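Local coordinates for chitosanase (Bacillus subtilis subsp. subtilis str. 168, PDB 7C6D), which hydrolyses internal beta-(1->4) bonds between glucosamine units of partly acetylated chitosan, as a secreted endo-acting glycosidase of family 46, at residues N67-Y72 with A94-S99; L117-A122 with V139-V144; Y189-N194 with D202-S207. The protein carries 1 engineered substitution. All coordinates share one frame; numbering follows the deposited sequence. Where two conformers were deposited one is given.

Contact 1. Residues N67-Y72 with A94-S99; sequences NKLKKY and ASAWKS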
# COMPACT_ATOMS: atom_id res chain seq x y z
N ASN A 67 15.51 1.12 -21.78
CA ASN A 67 16.08 1.47 -20.48
C ASN A 67 16.75 0.24 -19.86
O ASN A 67 16.68 -0.87 -20.38
CB ASN A 67 14.99 2.04 -19.59
CG ASN A 67 13.91 1.01 -19.29
OD1 ASN A 67 14.13 0.09 -18.50
ND2 ASN A 67 12.77 1.13 -19.96
N LYS A 68 17.38 0.44 -18.69
CA LYS A 68 18.16 -0.62 -18.07
C LYS A 68 17.30 -1.76 -17.52
O LYS A 68 17.85 -2.82 -17.21
CB LYS A 68 19.03 -0.07 -16.94
CG LYS A 68 18.28 0.29 -15.67
CD LYS A 68 19.22 0.87 -14.62
CE LYS A 68 19.65 2.27 -14.97
NZ LYS A 68 20.76 2.72 -14.08
N LEU A 69 16.00 -1.55 -17.36
CA LEU A 69 15.12 -2.61 -16.87
C LEU A 69 14.40 -3.38 -17.98
O LEU A 69 13.80 -4.42 -17.70
CB LEU A 69 14.08 -2.05 -15.89
CG LEU A 69 14.66 -1.40 -14.63
CD1 LEU A 69 13.56 -0.74 -13.82
CD2 LEU A 69 15.41 -2.41 -13.78
N LYS A 70 14.47 -2.89 -19.23
CA LYS A 70 13.73 -3.53 -20.32
C LYS A 70 14.05 -5.01 -20.43
O LYS A 70 13.14 -5.83 -20.65
CB LYS A 70 14.04 -2.83 -21.64
CG LYS A 70 13.48 -3.57 -22.84
CD LYS A 70 13.94 -3.01 -24.17
CE LYS A 70 13.36 -3.83 -25.32
NZ LYS A 70 13.85 -3.35 -26.64
N LYS A 71 15.33 -5.39 -20.29
CA LYS A 71 15.70 -6.79 -20.49
C LYS A 71 15.07 -7.72 -19.48
O LYS A 71 15.04 -8.94 -19.72
CB LYS A 71 17.22 -6.95 -20.48
CG LYS A 71 17.84 -6.84 -19.10
CD LYS A 71 19.29 -7.33 -19.12
CE LYS A 71 19.84 -7.54 -17.72
NZ LYS A 71 21.18 -8.18 -17.74
N TYR A 72 14.56 -7.20 -18.36
CA TYR A 72 13.90 -8.04 -17.37
C TYR A 72 12.44 -8.30 -17.68
O TYR A 72 11.83 -9.12 -16.99
CB TYR A 72 14.02 -7.42 -15.97
CG TYR A 72 15.44 -7.27 -15.53
CD1 TYR A 72 16.15 -8.36 -15.05
CD2 TYR A 72 16.10 -6.05 -15.60
CE1 TYR A 72 17.47 -8.24 -14.65
CE2 TYR A 72 17.41 -5.91 -15.20
CZ TYR A 72 18.10 -7.01 -14.73
OH TYR A 72 19.41 -6.87 -14.34
N ALA A 94 17.59 -5.83 -8.75
CA ALA A 94 17.47 -5.02 -7.54
C ALA A 94 18.40 -3.82 -7.58
O ALA A 94 18.01 -2.70 -7.24
CB ALA A 94 17.74 -5.87 -6.30
N SER A 95 19.64 -4.03 -8.01
CA SER A 95 20.59 -2.93 -8.10
C SER A 95 20.17 -1.92 -9.16
O SER A 95 20.31 -0.71 -8.97
CB SER A 95 21.99 -3.46 -8.40
OG SER A 95 22.94 -2.41 -8.37
N ALA A 96 19.64 -2.40 -10.29
CA ALA A 96 19.20 -1.49 -11.34
C ALA A 96 18.02 -0.66 -10.88
O ALA A 96 17.97 0.56 -11.11
CB ALA A 96 18.85 -2.29 -12.61
N TRP A 97 17.05 -1.29 -10.23
CA TRP A 97 15.91 -0.55 -9.70
C TRP A 97 16.38 0.51 -8.71
O TRP A 97 16.00 1.68 -8.82
CB TRP A 97 14.93 -1.53 -9.05
CG TRP A 97 13.67 -0.88 -8.52
CD1 TRP A 97 13.57 0.04 -7.51
CD2 TRP A 97 12.33 -1.12 -8.97
NE1 TRP A 97 12.25 0.40 -7.32
CE2 TRP A 97 11.47 -0.29 -8.21
CE3 TRP A 97 11.77 -1.93 -9.97
CZ2 TRP A 97 10.10 -0.27 -8.41
CZ3 TRP A 97 10.41 -1.91 -10.15
CH2 TRP A 97 9.58 -1.08 -9.38
N LYS A 98 17.23 0.12 -7.76
CA LYS A 98 17.72 1.08 -6.78
C LYS A 98 18.46 2.25 -7.44
O LYS A 98 18.34 3.40 -7.00
CB LYS A 98 18.62 0.38 -5.77
CG LYS A 98 19.08 1.31 -4.65
CD LYS A 98 20.03 0.61 -3.69
CE LYS A 98 20.54 1.60 -2.65
NZ LYS A 98 21.48 0.98 -1.68
N SER A 99 19.19 1.98 -8.53
CA SER A 99 19.96 3.02 -9.19
C SER A 99 19.06 4.10 -9.78
O SER A 99 19.54 5.21 -10.04
CB SER A 99 20.82 2.42 -10.30
OG SER A 99 20.05 2.14 -11.47
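Apolar packing between the loop and the helix centres on Ala-96. Its methyl group meets CD2 of Leu-69, with CB of Ala-96 3.6 Å from that branch, and the small side chain lets the loop come close to the helix. The other branch of Leu-69, CD1, reaches toward the Trp-97 ring obliquely, 4.4 Å from CE3. Leu-69 is buried, and Val-57 and Phe-106 also touch it; NE1 of Trp-97 is hydrogen-bonded to the backbone O of Tyr-27.

The polar part lies at the exposed side. Lys-68 runs its aliphatic chain past Ala-96, CD lying 3.8 Å from CB of Ala-96, and then bends at chi3 (74°), which swings the amino group to Ser-99. There NZ donates to OG of Ser-99 at 2.8 Å. The same hydroxyl donates to the carbonyl O of Ala-96, 2.6 Å from OG, so the hydroxyl bridges the lysine and the helix backbone. A long lysine suits this place: its methylenes cover the alanine while its charge stays at the surface.

Within the loop, OD1 of Asn-67 accepts from N of Leu-69 at 2.7 Å, fixing the backbone from which Leu-69 points to the helix. This is an Asx turn, joined to a type I beta turn over Asn-67 to Lys-70, in the connection between helices 52-63 and 73-82 that packs against helix 93-99.

Contact 2. Residues L117-A122 with V139-V144; sequences LYYQPA and VMYDTV. With GCS (2-amino-2-deoxy-beta-D-glucopyranose), chain B; GCS (2-amino-2-deoxy-beta-D-glucopyranose), chain C.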
# COMPACT_ATOMS: atom_id res chain seq x y z
N LEU A 117 -3.48 1.78 -9.81
CA LEU A 117 -3.78 0.56 -9.08
C LEU A 117 -4.26 0.80 -7.66
O LEU A 117 -5.03 -0.02 -7.14
CB LEU A 117 -2.56 -0.35 -8.99
CG LEU A 117 -1.98 -0.92 -10.28
CD1 LEU A 117 -0.96 -2.00 -9.96
CD2 LEU A 117 -3.05 -1.43 -11.22
N TYR A 118 -3.80 1.86 -7.01
CA TYR A 118 -3.99 2.03 -5.57
C TYR A 118 -4.76 3.30 -5.22
O TYR A 118 -5.83 3.20 -4.60
CB TYR A 118 -2.65 1.91 -4.82
CG TYR A 118 -1.99 0.58 -5.13
CD1 TYR A 118 -2.69 -0.61 -4.94
CD2 TYR A 118 -0.71 0.50 -5.66
CE1 TYR A 118 -2.14 -1.83 -5.24
CE2 TYR A 118 -0.13 -0.73 -5.97
CZ TYR A 118 -0.86 -1.89 -5.76
OH TYR A 118 -0.35 -3.12 -6.07
N TYR A 119 -4.27 4.48 -5.59
CA TYR A 119 -4.93 5.70 -5.11
C TYR A 119 -6.34 5.84 -5.67
O TYR A 119 -7.30 6.04 -4.92
CB TYR A 119 -4.11 6.94 -5.42
CG TYR A 119 -4.80 8.18 -4.93
CD1 TYR A 119 -4.99 8.40 -3.57
CD2 TYR A 119 -5.31 9.12 -5.82
CE1 TYR A 119 -5.64 9.53 -3.10
CE2 TYR A 119 -5.95 10.26 -5.36
CZ TYR A 119 -6.12 10.46 -4.00
OH TYR A 119 -6.76 11.59 -3.54
N GLN A 120 -6.49 5.76 -7.00
CA GLN A 120 -7.83 5.92 -7.57
C GLN A 120 -8.78 4.83 -7.09
O GLN A 120 -9.91 5.16 -6.70
CB GLN A 120 -7.78 6.09 -9.09
CG GLN A 120 -6.98 7.30 -9.58
CD GLN A 120 -7.54 8.62 -9.11
OE1 GLN A 120 -8.74 8.74 -8.84
NE2 GLN A 120 -6.68 9.63 -9.03
N PRO A 121 -8.41 3.55 -7.08
CA PRO A 121 -9.34 2.56 -6.53
C PRO A 121 -9.68 2.79 -5.06
O PRO A 121 -10.83 2.58 -4.66
CB PRO A 121 -8.62 1.23 -6.78
CG PRO A 121 -7.83 1.49 -8.03
CD PRO A 121 -7.32 2.91 -7.83
N ALA A 122 -8.72 3.24 -4.25
CA ALA A 122 -9.03 3.53 -2.85
C ALA A 122 -10.06 4.64 -2.74
O ALA A 122 -10.99 4.56 -1.93
CB ALA A 122 -7.76 3.90 -2.09
N VAL A 139 -6.81 5.73 5.48
CA VAL A 139 -6.77 4.32 5.87
C VAL A 139 -7.06 3.42 4.69
O VAL A 139 -6.38 2.41 4.48
CB VAL A 139 -7.71 4.06 7.06
CG1 VAL A 139 -7.76 2.57 7.38
CG2 VAL A 139 -7.26 4.85 8.28
N MET A 140 -8.07 3.77 3.87
CA MET A 140 -8.36 2.97 2.68
C MET A 140 -7.16 2.92 1.74
O MET A 140 -6.82 1.87 1.20
CB MET A 140 -9.58 3.51 1.94
CG MET A 140 -10.88 3.53 2.74
SD MET A 140 -11.38 1.94 3.44
CE MET A 140 -11.06 2.25 5.18
N TYR A 141 -6.51 4.07 1.54
CA TYR A 141 -5.34 4.16 0.66
C TYR A 141 -4.20 3.26 1.16
O TYR A 141 -3.63 2.48 0.39
CB TYR A 141 -4.92 5.62 0.60
CG TYR A 141 -3.87 6.05 -0.40
CD1 TYR A 141 -3.43 5.21 -1.42
CD2 TYR A 141 -3.33 7.33 -0.33
CE1 TYR A 141 -2.45 5.64 -2.32
CE2 TYR A 141 -2.37 7.77 -1.21
CZ TYR A 141 -1.93 6.92 -2.21
OH TYR A 141 -0.98 7.36 -3.10
N ASP A 142 -3.88 3.35 2.45
CA ASP A 142 -2.85 2.47 3.00
C ASP A 142 -3.25 1.01 2.88
O ASP A 142 -2.41 0.14 2.60
CB ASP A 142 -2.58 2.81 4.46
CG ASP A 142 -1.43 2.01 5.01
OD1 ASP A 142 -0.29 2.26 4.57
OD2 ASP A 142 -1.65 1.13 5.86
N THR A 143 -4.54 0.72 3.09
CA THR A 143 -5.01 -0.66 3.07
C THR A 143 -4.87 -1.28 1.69
O THR A 143 -4.39 -2.42 1.55
CB THR A 143 -6.47 -0.74 3.56
OG1 THR A 143 -6.55 -0.24 4.91
CG2 THR A 143 -6.94 -2.17 3.53
N VAL A 144 -5.28 -0.56 0.64
CA VAL A 144 -5.19 -1.15 -0.70
C VAL A 144 -3.73 -1.37 -1.09
O VAL A 144 -3.40 -2.34 -1.78
CB VAL A 144 -6.00 -0.35 -1.74
CG1 VAL A 144 -5.29 0.93 -2.15
CG2 VAL A 144 -6.26 -1.21 -2.98
C1 GCS B . -2.48 -7.41 -5.59
C2 GCS B . -3.66 -8.35 -5.81
C3 GCS B . -4.10 -8.28 -7.26
C4 GCS B . -4.42 -6.84 -7.65
C5 GCS B . -3.22 -5.95 -7.31
C6 GCS B . -3.52 -4.47 -7.55
N2 GCS B . -3.25 -9.70 -5.46
O3 GCS B . -5.25 -9.11 -7.47
O4 GCS B . -4.70 -6.68 -8.99
O5 GCS B . -2.86 -6.09 -5.94
O6 GCS B . -4.63 -4.10 -6.73
C1 GCS C . 1.23 -5.84 -2.22
C2 GCS C . 1.38 -5.85 -3.73
C3 GCS C . 0.01 -6.00 -4.38
C4 GCS C . -0.72 -7.24 -3.85
C5 GCS C . -0.71 -7.18 -2.32
C6 GCS C . -1.33 -8.39 -1.64
N2 GCS C . 2.03 -4.63 -4.20
O3 GCS C . 0.17 -6.07 -5.81
O4 GCS C . -2.03 -7.42 -4.23
O5 GCS C . 0.63 -7.07 -1.83
O6 GCS C . -0.59 -9.57 -1.95
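Two helices of the buried helical core, 104-128 and 134-147, pack here beside the glycan-binding cleft, Tyr-118 meeting Val-144 at its cleft end. The short segments run roughly antiparallel, at 140° between their directions, with axes 8.7 Å apart at closest approach.

The small Ala-122 is consistent with this closeness: its CB lies 3.7 Å from CA of Tyr-141, so the methyl rests directly on the opposing backbone, and it also touches CG1 of Val-144. That valine branch in turn packs against CB of Tyr-118 and approaches its carbonyl O to 3.4 Å. A branched, compact valine suits this place: CG1 meets both Tyr-118 and Ala-122.

Tyr-119 and Tyr-141 form an edge-to-face pair, centroids 5.0 Å apart and planes at 61°. The edge of Tyr-119 leads with CD1, which sits over the centre of the Tyr-141 ring and 3.6 Å from its CE2. Tyr-141 sends CG opposite its own backbone N (chi1 -171°), laying the ring along the neighbouring helix beneath Tyr-119. The hydroxyls are satisfied outside the pair, that of Tyr-141 by Glu-12 and Asn-114 and that of Tyr-119 by the backbone N of Leu-3.

Tyr-118 points its hydroxyl toward the sugar instead. One face of its ring is covered by CB of Leu-117, and its OH accepts a hydrogen bond from O3 of the chain C glucosamine at 3.0 Å. Asp-52 bonds to the same phenol and to the glycan, tying the tyrosine into the binding site. CE1 of Tyr-118 lies 3.7 Å from O6 of the chain B glucosamine. Aromatic residues suit this boundary, combining apolar rings for the interior with hydroxyls for polar partners. The arrangement is a closely packed, roughly antiparallel helix pair flanking the substrate cleft of a family 46 chitosanase.

Contact 3. Residues Y189-N194 with D202-S207; sequences YDDLMN and DEWRES. With GCS (2-amino-2-deoxy-beta-D-glucopyranose), chain D; GCS (2-amino-2-deoxy-beta-D-glucopyranose), chain E; GCS (2-amino-2-deoxy-beta-D-glucopyranose), chain F.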
# COMPACT_ATOMS: atom_id res chain seq x y z
N TYR A 189 -6.69 -5.50 11.35
CA TYR A 189 -5.79 -6.15 12.31
C TYR A 189 -5.96 -7.66 12.27
O TYR A 189 -4.98 -8.41 12.20
CB TYR A 189 -6.08 -5.63 13.72
CG TYR A 189 -5.24 -6.30 14.77
CD1 TYR A 189 -5.69 -7.44 15.42
CD2 TYR A 189 -3.99 -5.80 15.12
CE1 TYR A 189 -4.92 -8.07 16.38
CE2 TYR A 189 -3.22 -6.41 16.09
CZ TYR A 189 -3.69 -7.55 16.71
OH TYR A 189 -2.92 -8.18 17.66
N ASP A 190 -7.21 -8.12 12.32
CA ASP A 190 -7.46 -9.56 12.32
C ASP A 190 -6.94 -10.21 11.04
O ASP A 190 -6.40 -11.31 11.07
CB ASP A 190 -8.96 -9.83 12.49
CG ASP A 190 -9.45 -9.55 13.90
OD1 ASP A 190 -8.61 -9.38 14.81
OD2 ASP A 190 -10.68 -9.51 14.09
N ASP A 191 -7.09 -9.52 9.90
CA ASP A 191 -6.60 -10.08 8.64
C ASP A 191 -5.08 -10.14 8.61
O ASP A 191 -4.50 -11.11 8.12
CB ASP A 191 -7.10 -9.25 7.47
CG ASP A 191 -6.81 -9.91 6.15
OD1 ASP A 191 -7.36 -11.01 5.92
OD2 ASP A 191 -6.01 -9.37 5.36
N LEU A 192 -4.41 -9.11 9.14
CA LEU A 192 -2.95 -9.11 9.18
C LEU A 192 -2.41 -10.20 10.09
O LEU A 192 -1.35 -10.77 9.82
CB LEU A 192 -2.45 -7.74 9.64
CG LEU A 192 -2.70 -6.58 8.67
CD1 LEU A 192 -2.26 -5.28 9.32
CD2 LEU A 192 -1.98 -6.82 7.34
N MET A 193 -3.14 -10.51 11.17
CA MET A 193 -2.67 -11.52 12.11
C MET A 193 -2.87 -12.94 11.59
O MET A 193 -2.07 -13.82 11.90
CB MET A 193 -3.40 -11.37 13.45
CG MET A 193 -2.97 -10.15 14.26
SD MET A 193 -1.22 -10.18 14.69
CE MET A 193 -1.16 -11.60 15.79
N ASN A 194 -3.93 -13.18 10.83
CA ASN A 194 -4.23 -14.52 10.31
C ASN A 194 -4.82 -14.43 8.92
O ASN A 194 -6.01 -14.70 8.71
CB ASN A 194 -5.16 -15.27 11.27
CG ASN A 194 -4.50 -15.60 12.58
OD1 ASN A 194 -3.63 -16.47 12.63
ND2 ASN A 194 -4.87 -14.89 13.63
N ASP A 202 3.60 -14.50 8.33
CA ASP A 202 4.67 -14.05 9.22
C ASP A 202 5.02 -12.58 8.97
O ASP A 202 5.21 -11.81 9.93
CB ASP A 202 5.90 -14.94 9.06
CG ASP A 202 5.70 -16.32 9.66
OD1 ASP A 202 4.67 -16.53 10.35
OD2 ASP A 202 6.55 -17.20 9.43
N GLU A 203 5.11 -12.18 7.70
CA GLU A 203 5.42 -10.79 7.39
C GLU A 203 4.31 -9.87 7.89
O GLU A 203 4.57 -8.85 8.54
CB GLU A 203 5.59 -10.64 5.88
CG GLU A 203 6.18 -9.32 5.47
CD GLU A 203 7.59 -9.14 6.01
OE1 GLU A 203 8.35 -10.13 6.05
OE2 GLU A 203 7.94 -8.00 6.40
N TRP A 204 3.06 -10.22 7.62
CA TRP A 204 1.96 -9.33 7.96
C TRP A 204 1.74 -9.23 9.46
O TRP A 204 1.31 -8.18 9.96
CB TRP A 204 0.70 -9.79 7.24
CG TRP A 204 0.63 -9.28 5.84
CD1 TRP A 204 1.63 -8.69 5.12
CD2 TRP A 204 -0.52 -9.28 5.00
NE1 TRP A 204 1.16 -8.32 3.88
CE2 TRP A 204 -0.16 -8.68 3.78
CE3 TRP A 204 -1.84 -9.74 5.17
CZ2 TRP A 204 -1.06 -8.52 2.73
CZ3 TRP A 204 -2.73 -9.59 4.13
CH2 TRP A 204 -2.34 -8.98 2.93
N ARG A 205 2.01 -10.31 10.21
CA ARG A 205 1.89 -10.23 11.66
C ARG A 205 2.80 -9.15 12.23
O ARG A 205 2.45 -8.51 13.24
CB ARG A 205 2.20 -11.59 12.28
CG ARG A 205 1.00 -12.52 12.26
CD ARG A 205 1.36 -13.90 12.78
NE ARG A 205 0.16 -14.72 12.91
CZ ARG A 205 0.17 -15.98 13.33
NH1 ARG A 205 -0.98 -16.66 13.42
NH2 ARG A 205 1.31 -16.56 13.67
N GLU A 206 3.95 -8.91 11.61
CA GLU A 206 4.86 -7.88 12.09
C GLU A 206 4.52 -6.49 11.58
O GLU A 206 5.23 -5.54 11.91
CB GLU A 206 6.30 -8.24 11.70
CG GLU A 206 6.75 -9.59 12.21
CD GLU A 206 6.49 -9.78 13.69
OE1 GLU A 206 6.03 -10.87 14.09
OE2 GLU A 206 6.74 -8.82 14.46
N SER A 207 3.43 -6.34 10.82
CA SER A 207 3.01 -5.06 10.29
C SER A 207 1.82 -4.47 11.03
O SER A 207 1.39 -3.36 10.68
CB SER A 207 2.66 -5.19 8.79
OG SER A 207 1.39 -5.81 8.60
C1 GCS D . 9.45 -2.99 10.81
C2 GCS D . 8.05 -3.57 10.65
C3 GCS D . 7.86 -4.10 9.23
C4 GCS D . 8.27 -3.10 8.14
C5 GCS D . 9.57 -2.37 8.50
C6 GCS D . 9.75 -1.12 7.65
N2 GCS D . 7.85 -4.67 11.59
O1 GCS D . 9.60 -2.45 12.11
O3 GCS D . 6.48 -4.46 9.10
O4 GCS D . 8.54 -3.78 6.98
O5 GCS D . 9.57 -1.94 9.85
O6 GCS D . 11.02 -0.52 7.95
C1 GCS E . 4.77 -5.19 1.78
C2 GCS E . 3.45 -5.93 2.01
C3 GCS E . 2.86 -6.42 0.69
C4 GCS E . 2.58 -5.29 -0.30
C5 GCS E . 3.63 -4.18 -0.19
C6 GCS E . 3.05 -2.91 0.46
N2 GCS E . 3.68 -7.06 2.90
O3 GCS E . 1.65 -7.13 0.99
O4 GCS E . 2.52 -5.69 -1.62
O5 GCS E . 4.84 -4.59 0.48
O6 GCS E . 4.06 -1.90 0.58
C1 GCS F . 7.66 -3.51 5.89
C2 GCS F . 8.25 -4.01 4.59
C3 GCS F . 7.26 -3.71 3.47
C4 GCS F . 5.94 -4.44 3.75
C5 GCS F . 5.45 -4.00 5.12
C6 GCS F . 4.16 -4.70 5.55
N2 GCS F . 9.53 -3.37 4.31
O3 GCS F . 7.83 -4.09 2.22
O4 GCS F . 4.96 -4.19 2.81
O5 GCS F . 6.45 -4.22 6.12
O6 GCS F . 4.35 -6.11 5.72
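The indole of Trp-204 has CD2 of Leu-192 over one face, 3.4 Å above the plane and toward the rim, while N2 of the chain E glucosamine lies at its edge, in plane. Near the six-membered ring, OD2 of Asp-191 approaches CZ3 of Trp-204 to 3.5 Å. At the sugar side, NE1 of Trp-204 donates to O3 of the chain E glucosamine (3.2 Å, N-H...O angle 144°). Tryptophan suits the place: its ring packs on Leu-192 while its N-H serves the sugar in the glycan-binding cleft.

The guanidinium of Arg-205 meets Met-193 and Asn-194 at its edge. Its chain, extended from CG to NE, carries it to the C-terminal end of helix 177-193, where NE donates to the carbonyl O of Met-193 at 2.6 Å and 165°. NH1 reaches OD1 of Asn-194 at 2.8 Å, the amide standing almost perpendicular to the guanidinium, at 87°. A positive guanidinium would probably be favoured at this helix end, where the last carbonyls lack partners from a following turn.

Further along, OG of Ser-207 donates to O of Trp-204 at 2.7 Å and touches the Leu-192 methyls, and the backbone O of Glu-206 accepts from N2 of the chain D glucosamine at 2.8 Å.

In the fold
Contact 2 is the buried one, close to the centre of the chain; contacts 1 and 3 are partly buried, with Lys-68 and Arg-205 near their outer parts, although Asp-191 of contact 3 is buried. Contacts 1 and 2 use consecutive helices, 93-99 and 104-128, yet do not touch, their centres being about 26 Å apart. Contact 3 uses different helices, but Gln-146 and His-147 of helix 134-147, which carries 139-144, touch its side chains. The chemistry follows the position: apolar and aromatic packing alone joins the segments of contact 2, whereas a lysine or an arginine adds hydrogen bonds in contacts 1 and 3. Contacts 2 and 3 both line the glycan cleft; contact 1 lies away from it.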